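Local coordinates for protein flavoredoxin (Methanosarcina acetivorans, PDB 3BNK) that binds flavin mononucleotide as a homodimer of the flavoredoxin family and probably serves in electron transport, at residues 18-22 with 67-72; 96-100 with 109-113; 154-159 with 170-174. All blocks are in the same frame, centred on the assembly; numbering follows the deposited sequence.

Contact 1. Residues 18-22 with 67-72; sequences VTLLG and FSVNFP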
ATOM      1  N   VAL B  18       5.190   2.645   6.216  1.00 15.02           N
ATOM      2  CA  VAL B  18       5.748   2.087   7.452  1.00 15.61           C
ATOM      3  C   VAL B  18       4.771   2.332   8.582  1.00 16.24           C
ATOM      4  O   VAL B  18       4.498   3.482   8.970  1.00 16.32           O
ATOM      5  CB  VAL B  18       7.153   2.655   7.802  1.00 15.58           C
ATOM      6  CG1 VAL B  18       7.619   2.161   9.162  1.00 15.23           C
ATOM      7  CG2 VAL B  18       8.152   2.281   6.734  1.00 16.11           C
ATOM      8  N   THR B  19       4.242   1.231   9.099  1.00 16.17           N
ATOM      9  CA  THR B  19       3.212   1.296  10.091  1.00 16.88           C
ATOM     10  C   THR B  19       3.537   0.342  11.232  1.00 16.44           C
ATOM     11  O   THR B  19       4.354  -0.563  11.090  1.00 16.68           O
ATOM     12  CB  THR B  19       1.783   1.026   9.479  1.00 16.61           C
ATOM     13  OG1 THR B  19       0.800   1.517  10.372  1.00 21.60           O
ATOM     14  CG2 THR B  19       1.500  -0.413   9.326  1.00 15.22           C
ATOM     15  N   LEU B  20       2.901   0.572  12.370  1.00 16.43           N
ATOM     16  CA  LEU B  20       2.964  -0.363  13.465  1.00 16.46           C
ATOM     17  C   LEU B  20       1.577  -0.995  13.635  1.00 16.72           C
ATOM     18  O   LEU B  20       0.563  -0.305  13.763  1.00 15.87           O
ATOM     19  CB  LEU B  20       3.447   0.345  14.732  1.00 16.59           C
ATOM     20  CG  LEU B  20       4.893   0.211  15.236  1.00 18.13           C
ATOM     21  CD1 LEU B  20       5.806  -0.684  14.396  1.00 16.49           C
ATOM     22  CD2 LEU B  20       5.535   1.587  15.550  1.00 16.22           C
ATOM     23  N   LEU B  21       1.542  -2.320  13.591  1.00 16.62           N
ATOM     24  CA  LEU B  21       0.296  -3.041  13.708  1.00 16.96           C
ATOM     25  C   LEU B  21       0.125  -3.495  15.156  1.00 16.74           C
ATOM     26  O   LEU B  21       0.969  -4.229  15.686  1.00 16.44           O
ATOM     27  CB  LEU B  21       0.293  -4.245  12.753  1.00 16.93           C
ATOM     28  CG  LEU B  21      -0.932  -5.170  12.668  1.00 17.08           C
ATOM     29  CD1 LEU B  21      -1.223  -5.834  13.974  1.00 19.96           C
ATOM     30  CD2 LEU B  21      -2.186  -4.437  12.202  1.00 17.26           C
ATOM     31  N   GLY B  22      -0.964  -3.054  15.780  1.00 16.69           N
ATOM     32  CA  GLY B  22      -1.242  -3.370  17.179  1.00 17.17           C
ATOM     33  C   GLY B  22      -2.336  -4.419  17.336  1.00 17.78           C
ATOM     34  O   GLY B  22      -3.360  -4.372  16.659  1.00 17.25           O
ATOM     35  N   PHE B  67      -7.723  -4.820  15.369  1.00 16.97           N
ATOM     36  CA  PHE B  67      -6.338  -4.415  15.282  1.00 16.48           C
ATOM     37  C   PHE B  67      -6.243  -2.905  15.030  1.00 16.73           C
ATOM     38  O   PHE B  67      -7.236  -2.244  14.712  1.00 16.65           O
ATOM     39  CB  PHE B  67      -5.587  -5.214  14.197  1.00 15.97           C
ATOM     40  CG  PHE B  67      -6.085  -4.971  12.787  1.00 15.88           C
ATOM     41  CD1 PHE B  67      -5.521  -3.963  11.995  1.00 14.80           C
ATOM     42  CD2 PHE B  67      -7.102  -5.762  12.238  1.00 14.33           C
ATOM     43  CE1 PHE B  67      -5.962  -3.751  10.685  1.00 15.66           C
ATOM     44  CE2 PHE B  67      -7.561  -5.554  10.931  1.00 14.94           C
ATOM     45  CZ  PHE B  67      -6.992  -4.550  10.151  1.00 16.84           C
ATOM     46  N   SER B  68      -5.039  -2.369  15.200  1.00 16.88           N
ATOM     47  CA  SER B  68      -4.788  -0.979  14.862  1.00 16.98           C
ATOM     48  C   SER B  68      -3.652  -0.845  13.864  1.00 17.00           C
ATOM     49  O   SER B  68      -2.766  -1.697  13.784  1.00 17.49           O
ATOM     50  CB  SER B  68      -4.493  -0.144  16.117  1.00 16.51           C
ATOM     51  OG  SER B  68      -3.339  -0.626  16.781  1.00 16.52           O
ATOM     52  N   VAL B  69      -3.703   0.242  13.109  1.00 16.42           N
ATOM     53  CA  VAL B  69      -2.659   0.623  12.183  1.00 16.41           C
ATOM     54  C   VAL B  69      -2.174   1.992  12.654  1.00 16.10           C
ATOM     55  O   VAL B  69      -2.958   2.938  12.715  1.00 15.63           O
ATOM     56  CB  VAL B  69      -3.189   0.680  10.735  1.00 15.76           C
ATOM     57  CG1 VAL B  69      -2.071   1.026   9.769  1.00 17.41           C
ATOM     58  CG2 VAL B  69      -3.813  -0.648  10.338  1.00 15.25           C
ATOM     59  N   ASN B  70      -0.884   2.063  12.986  1.00 16.08           N
ATOM     60  CA  ASN B  70      -0.277   3.192  13.701  1.00 16.34           C
ATOM     61  C   ASN B  70       0.870   3.767  12.875  1.00 16.08           C
ATOM     62  O   ASN B  70       1.715   3.019  12.384  1.00 16.72           O
ATOM     63  CB  ASN B  70       0.266   2.747  15.075  1.00 16.03           C
ATOM     64  CG  ASN B  70      -0.813   2.234  16.016  1.00 16.80           C
ATOM     65  OD1 ASN B  70      -1.540   3.007  16.641  1.00 15.72           O
ATOM     66  ND2 ASN B  70      -0.907   0.913  16.135  1.00 18.58           N
ATOM     67  N   PHE B  71       0.895   5.089  12.710  1.00 15.95           N
ATOM     68  CA  PHE B  71       1.899   5.734  11.843  1.00 16.25           C
ATOM     69  C   PHE B  71       2.979   6.424  12.655  1.00 16.14           C
ATOM     70  O   PHE B  71       2.740   7.487  13.192  1.00 16.05           O
ATOM     71  CB  PHE B  71       1.245   6.748  10.879  1.00 16.04           C
ATOM     72  CG  PHE B  71       0.442   6.112   9.785  1.00 16.02           C
ATOM     73  CD1 PHE B  71      -0.866   5.673  10.027  1.00 15.33           C
ATOM     74  CD2 PHE B  71       0.985   5.949   8.514  1.00 14.88           C
ATOM     75  CE1 PHE B  71      -1.622   5.084   9.030  1.00 15.74           C
ATOM     76  CE2 PHE B  71       0.246   5.357   7.498  1.00 15.60           C
ATOM     77  CZ  PHE B  71      -1.065   4.912   7.754  1.00 16.51           C
ATOM     78  N   PRO B  72       4.185   5.827  12.740  1.00 16.82           N
ATOM     79  CA  PRO B  72       5.260   6.551  13.419  1.00 16.69           C
ATOM     80  C   PRO B  72       5.805   7.711  12.568  1.00 17.13           C
ATOM     81  O   PRO B  72       5.684   7.692  11.338  1.00 17.32           O
ATOM     82  CB  PRO B  72       6.320   5.466  13.624  1.00 16.45           C
ATOM     83  CG  PRO B  72       6.130   4.545  12.434  1.00 16.59           C
ATOM     84  CD  PRO B  72       4.633   4.512  12.230  1.00 16.40           C
TER
HETATM   85  O   HOH W   1       5.679   5.941   9.188  1.00 21.87           O

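Contact 2. Residues 96-100 with 109-113; sequences LFEVF and MIKEC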
ATOM      1  N   LEU B  96       7.028  -0.894  25.274  1.00 30.11           N
ATOM      2  CA  LEU B  96       7.885  -0.038  24.452  1.00 29.84           C
ATOM      3  C   LEU B  96       7.292   1.360  24.266  1.00 29.32           C
ATOM      4  O   LEU B  96       8.023   2.360  24.225  1.00 29.19           O
ATOM      5  CB  LEU B  96       8.141  -0.688  23.084  1.00 30.35           C
ATOM      6  CG  LEU B  96       9.553  -0.705  22.476  1.00 31.18           C
ATOM      7  CD1 LEU B  96       9.448  -0.482  20.986  1.00 32.08           C
ATOM      8  CD2 LEU B  96      10.518   0.322  23.076  1.00 32.24           C
ATOM      9  N   PHE B  97       5.963   1.412  24.170  1.00 28.59           N
ATOM     10  CA  PHE B  97       5.225   2.636  23.876  1.00 28.07           C
ATOM     11  C   PHE B  97       4.188   2.917  24.973  1.00 28.10           C
ATOM     12  O   PHE B  97       3.890   2.041  25.797  1.00 28.26           O
ATOM     13  CB  PHE B  97       4.497   2.509  22.529  1.00 27.66           C
ATOM     14  CG  PHE B  97       5.391   2.153  21.357  1.00 27.69           C
ATOM     15  CD1 PHE B  97       5.291   0.902  20.746  1.00 28.56           C
ATOM     16  CD2 PHE B  97       6.298   3.067  20.845  1.00 26.42           C
ATOM     17  CE1 PHE B  97       6.101   0.563  19.643  1.00 28.03           C
ATOM     18  CE2 PHE B  97       7.112   2.734  19.755  1.00 27.37           C
ATOM     19  CZ  PHE B  97       7.005   1.485  19.152  1.00 27.55           C
ATOM     20  N   GLU B  98       3.662   4.141  24.989  1.00 27.59           N
ATOM     21  CA  GLU B  98       2.471   4.466  25.766  1.00 27.71           C
ATOM     22  C   GLU B  98       1.262   3.985  24.972  1.00 26.30           C
ATOM     23  O   GLU B  98       1.019   4.438  23.850  1.00 25.57           O
ATOM     24  CB  GLU B  98       2.351   5.975  26.014  1.00 27.87           C
ATOM     25  CG  GLU B  98       3.269   6.555  27.081  1.00 29.70           C
ATOM     26  CD  GLU B  98       3.038   8.054  27.301  1.00 30.44           C
ATOM     27  OE1 GLU B  98       2.924   8.470  28.481  1.00 33.54           O
ATOM     28  OE2 GLU B  98       2.951   8.812  26.294  1.00 33.35           O
ATOM     29  N   VAL B  99       0.505   3.066  25.559  1.00 25.27           N
ATOM     30  CA  VAL B  99      -0.613   2.445  24.857  1.00 24.10           C
ATOM     31  C   VAL B  99      -1.968   3.002  25.307  1.00 23.32           C
ATOM     32  O   VAL B  99      -2.232   3.153  26.504  1.00 23.57           O
ATOM     33  CB  VAL B  99      -0.566   0.890  24.974  1.00 24.20           C
ATOM     34  CG1 VAL B  99      -1.819   0.248  24.365  1.00 23.28           C
ATOM     35  CG2 VAL B  99       0.701   0.346  24.312  1.00 22.72           C
ATOM     36  N   PHE B 100      -2.810   3.315  24.329  1.00 22.50           N
ATOM     37  CA  PHE B 100      -4.201   3.680  24.581  1.00 22.01           C
ATOM     38  C   PHE B 100      -5.147   2.808  23.750  1.00 21.89           C
ATOM     39  O   PHE B 100      -4.798   2.331  22.665  1.00 22.24           O
ATOM     40  CB  PHE B 100      -4.444   5.193  24.363  1.00 21.40           C
ATOM     41  CG  PHE B 100      -4.540   5.614  22.911  1.00 21.19           C
ATOM     42  CD1 PHE B 100      -5.785   5.891  22.335  1.00 21.41           C
ATOM     43  CD2 PHE B 100      -3.396   5.757  22.123  1.00 21.48           C
ATOM     44  CE1 PHE B 100      -5.899   6.275  20.992  1.00 19.60           C
ATOM     45  CE2 PHE B 100      -3.499   6.152  20.783  1.00 20.62           C
ATOM     46  CZ  PHE B 100      -4.761   6.405  20.222  1.00 19.78           C
ATOM     47  N   MET B 109      -3.386   0.906  20.683  1.00 19.11           N
ATOM     48  CA  MET B 109      -2.868   1.972  19.822  1.00 19.43           C
ATOM     49  C   MET B 109      -1.722   2.712  20.500  1.00 18.84           C
ATOM     50  O   MET B 109      -1.601   2.696  21.724  1.00 18.74           O
ATOM     51  CB  MET B 109      -3.983   2.936  19.418  1.00 19.38           C
ATOM     52  CG  MET B 109      -4.957   2.331  18.432  1.00 19.23           C
ATOM     53  SD  MET B 109      -6.425   3.342  18.159  1.00 20.72           S
ATOM     54  CE  MET B 109      -7.301   3.112  19.716  1.00 20.91           C
ATOM     55  N   ILE B 110      -0.881   3.342  19.693  1.00 19.04           N
ATOM     56  CA  ILE B 110       0.362   3.956  20.182  1.00 19.23           C
ATOM     57  C   ILE B 110       0.230   5.474  20.285  1.00 19.50           C
ATOM     58  O   ILE B 110       0.031   6.162  19.279  1.00 19.71           O
ATOM     59  CB  ILE B 110       1.571   3.616  19.279  1.00 18.99           C
ATOM     60  CG1 ILE B 110       1.797   2.101  19.215  1.00 18.49           C
ATOM     61  CG2 ILE B 110       2.852   4.328  19.794  1.00 17.62           C
ATOM     62  CD1 ILE B 110       2.749   1.668  18.119  1.00 17.28           C
ATOM     63  N   LYS B 111       0.366   5.993  21.499  1.00 20.14           N
ATOM     64  CA  LYS B 111       0.148   7.420  21.752  1.00 21.20           C
ATOM     65  C   LYS B 111       1.079   8.312  20.933  1.00 20.98           C
ATOM     66  O   LYS B 111       0.673   9.368  20.451  1.00 21.00           O
ATOM     67  CB  LYS B 111       0.292   7.728  23.250  1.00 21.39           C
ATOM     68  CG  LYS B 111      -0.915   7.329  24.056  1.00 24.36           C
ATOM     69  CD  LYS B 111      -0.662   7.396  25.556  1.00 27.62           C
ATOM     70  CE  LYS B 111      -1.913   7.039  26.345  1.00 28.16           C
ATOM     71  NZ  LYS B 111      -1.681   7.179  27.817  1.00 29.31           N
ATOM     72  N   GLU B 112       2.324   7.864  20.773  1.00 20.97           N
ATOM     73  CA  GLU B 112       3.366   8.660  20.139  1.00 21.32           C
ATOM     74  C   GLU B 112       3.216   8.737  18.603  1.00 20.82           C
ATOM     75  O   GLU B 112       3.683   9.691  17.975  1.00 20.80           O
ATOM     76  CB  GLU B 112       4.745   8.153  20.575  1.00 21.56           C
ATOM     77  CG  GLU B 112       4.944   8.141  22.127  1.00 23.78           C
ATOM     78  CD  GLU B 112       4.766   6.757  22.823  1.00 24.47           C
ATOM     79  OE1 GLU B 112       3.757   6.067  22.619  1.00 23.51           O
ATOM     80  OE2 GLU B 112       5.643   6.373  23.625  1.00 27.71           O
ATOM     81  N   CYS B 113       2.539   7.749  18.017  1.00 19.72           N
ATOM     82  CA  CYS B 113       2.270   7.734  16.573  1.00 19.25           C
ATOM     83  C   CYS B 113       1.357   8.892  16.129  1.00 18.90           C
ATOM     84  O   CYS B 113       0.482   9.336  16.872  1.00 18.87           O
ATOM     85  CB  CYS B 113       1.726   6.369  16.121  1.00 18.62           C
ATOM     86  SG  CYS B 113       3.023   5.083  16.026  1.00 17.29           S
TER

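Contact 3. Residues 154-159 with 170-174; sequences IKKMDP and WTVGD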
ATOM      1  N   ILE B 154       0.594  15.135   5.414  1.00 18.44           N
ATOM      2  CA  ILE B 154       1.746  14.223   5.396  1.00 17.96           C
ATOM      3  C   ILE B 154       3.087  14.830   5.860  1.00 17.87           C
ATOM      4  O   ILE B 154       3.909  14.129   6.467  1.00 17.73           O
ATOM      5  CB  ILE B 154       1.874  13.448   4.064  1.00 18.12           C
ATOM      6  CG1 ILE B 154       2.643  12.135   4.300  1.00 17.67           C
ATOM      7  CG2 ILE B 154       2.505  14.331   2.957  1.00 17.48           C
ATOM      8  CD1 ILE B 154       2.713  11.198   3.071  1.00 17.52           C
ATOM      9  N   LYS B 155       3.302  16.120   5.591  1.00 17.97           N
ATOM     10  CA  LYS B 155       4.563  16.775   5.972  1.00 18.68           C
ATOM     11  C   LYS B 155       4.654  16.994   7.489  1.00 18.96           C
ATOM     12  O   LYS B 155       5.734  16.872   8.076  1.00 19.30           O
ATOM     13  CB  LYS B 155       4.768  18.094   5.208  1.00 18.70           C
ATOM     14  CG  LYS B 155       4.894  17.961   3.696  1.00 19.51           C
ATOM     15  CD  LYS B 155       6.338  17.726   3.258  1.00 24.03           C
ATOM     16  CE  LYS B 155       6.585  16.313   2.781  1.00 23.39           C
ATOM     17  NZ  LYS B 155       7.977  16.187   2.239  1.00 27.69           N
ATOM     18  N   LYS B 156       3.516  17.300   8.115  1.00 19.01           N
ATOM     19  CA  LYS B 156       3.426  17.359   9.562  1.00 19.47           C
ATOM     20  C   LYS B 156       3.685  15.979  10.175  1.00 19.07           C
ATOM     21  O   LYS B 156       4.406  15.857  11.163  1.00 19.40           O
ATOM     22  CB  LYS B 156       2.059  17.886   9.992  1.00 19.65           C
ATOM     23  CG  LYS B 156       1.953  19.417  10.039  1.00 22.11           C
ATOM     24  CD  LYS B 156       0.480  19.851  10.123  1.00 23.85           C
ATOM     25  CE  LYS B 156       0.332  21.311  10.567  1.00 27.60           C
ATOM     26  NZ  LYS B 156      -1.088  21.645  10.984  1.00 28.01           N
ATOM     27  N   MET B 157       3.100  14.948   9.566  1.00 18.44           N
ATOM     28  CA  MET B 157       3.237  13.562  10.033  1.00 17.67           C
ATOM     29  C   MET B 157       4.666  13.044   9.960  1.00 17.41           C
ATOM     30  O   MET B 157       5.099  12.303  10.846  1.00 16.94           O
ATOM     31  CB  MET B 157       2.316  12.641   9.231  1.00 17.18           C
ATOM     32  CG  MET B 157       0.839  12.951   9.437  1.00 17.54           C
ATOM     33  SD  MET B 157      -0.274  11.942   8.462  1.00 17.17           S
ATOM     34  CE  MET B 157       0.257  10.289   8.902  1.00 17.11           C
ATOM     35  N   ASP B 158       5.379  13.446   8.907  1.00 17.29           N
ATOM     36  CA  ASP B 158       6.734  12.961   8.606  1.00 17.59           C
ATOM     37  C   ASP B 158       6.854  11.424   8.734  1.00 17.52           C
ATOM     38  O   ASP B 158       7.685  10.917   9.518  1.00 17.10           O
ATOM     39  CB  ASP B 158       7.787  13.691   9.466  1.00 17.79           C
ATOM     40  CG  ASP B 158       9.224  13.353   9.067  1.00 18.82           C
ATOM     41  OD1 ASP B 158      10.059  13.157   9.987  1.00 19.94           O
ATOM     42  OD2 ASP B 158       9.524  13.282   7.854  1.00 19.83           O
ATOM     43  N   PRO B 159       6.029  10.677   7.960  1.00 17.40           N
ATOM     44  CA  PRO B 159       6.063   9.222   8.085  1.00 17.38           C
ATOM     45  C   PRO B 159       7.256   8.603   7.361  1.00 17.90           C
ATOM     46  O   PRO B 159       7.899   9.257   6.515  1.00 17.51           O
ATOM     47  CB  PRO B 159       4.773   8.791   7.387  1.00 17.07           C
ATOM     48  CG  PRO B 159       4.608   9.775   6.304  1.00 17.29           C
ATOM     49  CD  PRO B 159       5.052  11.098   6.937  1.00 17.24           C
ATOM     50  N   TRP B 170      13.013   5.473   4.034  1.00 18.78           N
ATOM     51  CA  TRP B 170      13.033   6.753   3.331  1.00 18.96           C
ATOM     52  C   TRP B 170      12.006   7.667   3.994  1.00 18.90           C
ATOM     53  O   TRP B 170      11.077   7.202   4.671  1.00 19.01           O
ATOM     54  CB  TRP B 170      12.687   6.588   1.831  1.00 18.90           C
ATOM     55  CG  TRP B 170      13.409   5.448   1.183  1.00 19.56           C
ATOM     56  CD1 TRP B 170      13.022   4.129   1.163  1.00 20.44           C
ATOM     57  CD2 TRP B 170      14.659   5.508   0.489  1.00 20.45           C
ATOM     58  NE1 TRP B 170      13.959   3.374   0.504  1.00 20.74           N
ATOM     59  CE2 TRP B 170      14.970   4.192   0.075  1.00 20.13           C
ATOM     60  CE3 TRP B 170      15.545   6.546   0.170  1.00 19.28           C
ATOM     61  CZ2 TRP B 170      16.134   3.885  -0.637  1.00 20.33           C
ATOM     62  CZ3 TRP B 170      16.707   6.237  -0.540  1.00 20.05           C
ATOM     63  CH2 TRP B 170      16.986   4.914  -0.933  1.00 19.58           C
ATOM     64  N   THR B 171      12.179   8.970   3.811  1.00 18.99           N
ATOM     65  CA  THR B 171      11.110   9.920   4.120  1.00 18.68           C
ATOM     66  C   THR B 171      10.458  10.411   2.834  1.00 18.21           C
ATOM     67  O   THR B 171      10.935  10.107   1.733  1.00 18.31           O
ATOM     68  CB  THR B 171      11.599  11.104   4.985  1.00 18.86           C
ATOM     69  OG1 THR B 171      12.770  11.684   4.401  1.00 19.07           O
ATOM     70  CG2 THR B 171      11.896  10.637   6.406  1.00 19.41           C
ATOM     71  N   VAL B 172       9.361  11.152   2.982  1.00 18.11           N
ATOM     72  CA  VAL B 172       8.602  11.691   1.853  1.00 17.89           C
ATOM     73  C   VAL B 172       9.372  12.881   1.289  1.00 17.82           C
ATOM     74  O   VAL B 172       9.901  13.695   2.053  1.00 17.35           O
ATOM     75  CB  VAL B 172       7.187  12.153   2.291  1.00 18.84           C
ATOM     76  CG1 VAL B 172       6.424  12.805   1.124  1.00 18.07           C
ATOM     77  CG2 VAL B 172       6.382  10.975   2.905  1.00 17.98           C
ATOM     78  N   GLY B 173       9.441  12.957  -0.042  1.00 17.55           N
ATOM     79  CA  GLY B 173      10.188  14.010  -0.731  1.00 17.89           C
ATOM     80  C   GLY B 173       9.351  15.228  -1.061  1.00 17.41           C
ATOM     81  O   GLY B 173       8.456  15.603  -0.303  1.00 17.94           O
ATOM     82  N   ASP B 174       9.639  15.831  -2.207  1.00 17.21           N
ATOM     83  CA  ASP B 174       8.960  17.040  -2.641  1.00 16.51           C
ATOM     84  C   ASP B 174       7.580  16.782  -3.253  1.00 16.42           C
ATOM     85  O   ASP B 174       7.329  15.717  -3.830  1.00 15.72           O
ATOM     86  CB  ASP B 174       9.815  17.767  -3.660  1.00 17.17           C
ATOM     87  CG  ASP B 174      11.142  18.251  -3.087  1.00 17.85           C
ATOM     88  OD1 ASP B 174      11.253  18.501  -1.857  1.00 19.92           O
ATOM     89  OD2 ASP B 174      12.072  18.392  -3.891  1.00 19.46           O
TER
HETATM   90  O   HOH W   2       8.444  11.775   5.831  1.00 19.40           O

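Contact 1. Residues 18-22 with 67-72
Strands 16-25 and 66-71 run antiparallel, their local directions 153° apart, in the curled sheet that builds the flavin reductase-like domain. L20 pairs with N70 and G22 with S68 as hydrogen-bonded pairs; L21 faces V69 as a non-hydrogen-bonded pair. The hollow on one face is at G22. A CB there would collide with S68 OG, so the bare glycine accommodates the serine hydroxyl, which hydrogen-bonds to P108 O and also accepts N70 ND2 at 2.9 Å. On the same face as N70 and S68, L20 has its CB 4.0 Å from N70 CB and its CD2 4.3 Å from P72 CG. L21 emerges on the other face, where its CD2 comes 3.4 Å from CD1 of the F67 ring; helix 57-64 packs on both side chains. At the other end P72 CD sits 3.4 Å from V18 O, and a water bridges V18 O and P72 O. T19 OG1 lies over one face of the F71 ring and donates to N70 O at 2.7 Å, the same oxygen that takes L20 N at 2.7 Å. L20 O receives both N70 N (2.9 Å) and N70 ND2 (3.0 Å), while N70 OD1 turns to N116 and I110. T19 and N70 thus add two side-chain hydrogen bonds to four between backbones in a fully buried strand pair, consistent with a well-defined register close to FMN-binding A33 and T57.

Contact 2. Residues 96-100 with 109-113
Three backbone bonds hold these segments together: F100 N to M109 O (2.9 Å), M109 N to F100 O (2.8 Å) and K111 N to E98 O (2.9 Å). After I110 the chain turns through K111 and E112, with C113 N donating to I110 O at 3.2 Å, and a side chain takes over the pairing: the E112 carboxylate receives E98 N, through OE1 at 3.1 Å and more weakly through OE2 at 3.3 Å. I110 N and I110 O find partners beyond the pair, in N70 OD1 and N116 ND2, while K111 O accepts from K4 of the second subunit. Around this polar frame M109 CB sits over the F100 ring, 3.8 Å from its centroid, with M109 SD making an oblique Met-aromatic contact. I110 CD1 makes a CH-pi contact over the F97 ring. V99-I110 is a non-hydrogen-bonded pair and F100-M109 a hydrogen-bonded one, the pattern of a short two-stranded antiparallel beta hairpin.

Contact 3. Residues 154-159 with 170-174
I154 opens the short helix 154-157 with its side chain directed at the strand, and its CD1 meets V172 CG2 at 3.7 Å. K155 starts off sideways, but its long chain bends back so that NZ reaches two successive carbonyls, donating to G173 O at 2.7 Å and V172 O at 3.2 Å; on the way its CE passes 3.9 Å from V172 CG1. K156 and M157 are engaged elsewhere: the lysine bonds to L147 O, and M157 packs on T114 of its own chain and on Y14 of the second subunit. The helix closes with D158 N bonded to I154 O at 2.9 Å, and D158 itself takes positive phi, turning the chain into strand 160-163. This is a helix-to-strand turn set against the next strand but one: 160-163 and 168-178 pair antiparallel, and W170 carries the pairing on to a strand of the second subunit, so the sheet continues across the dimer interface. D158 uses its two oxygens differently. OD1 bonds to S74 OG, whereas OD2 approaches T171 CG2 at 3.8 Å and accepts from a water at 2.7 Å. P159 completes the turn: its O takes a second bond from that water at 2.7 Å, the water in turn accepts V172 N at 3.1 Å, and P159 CG rests 4.0 Å from V172 CG2.

Overall arrangement
Contact 1 lies at the heart of the chain, its centre 4 Å from the chain's own, and contacts 2 and 3 lie farther out, in different directions. Contact 2 is 10 Å away between centres and touches it directly: N70 OD1 is 3.1 Å from I110 N, a probable hydrogen bond, and S68 CB packs on M109 CG at 3.4 Å. Contact 3, about 16 Å from contact 1 between centres, meets it more lightly, with F71 CB 4.2 Å from M157 CE. Contacts 2 and 3 do not touch, yet both reach the second subunit. Flavin proximity differs: the side chains of V18, W170 and F97 lie about 5, 10 and 11 Å from a bound FMN, not necessarily the same one.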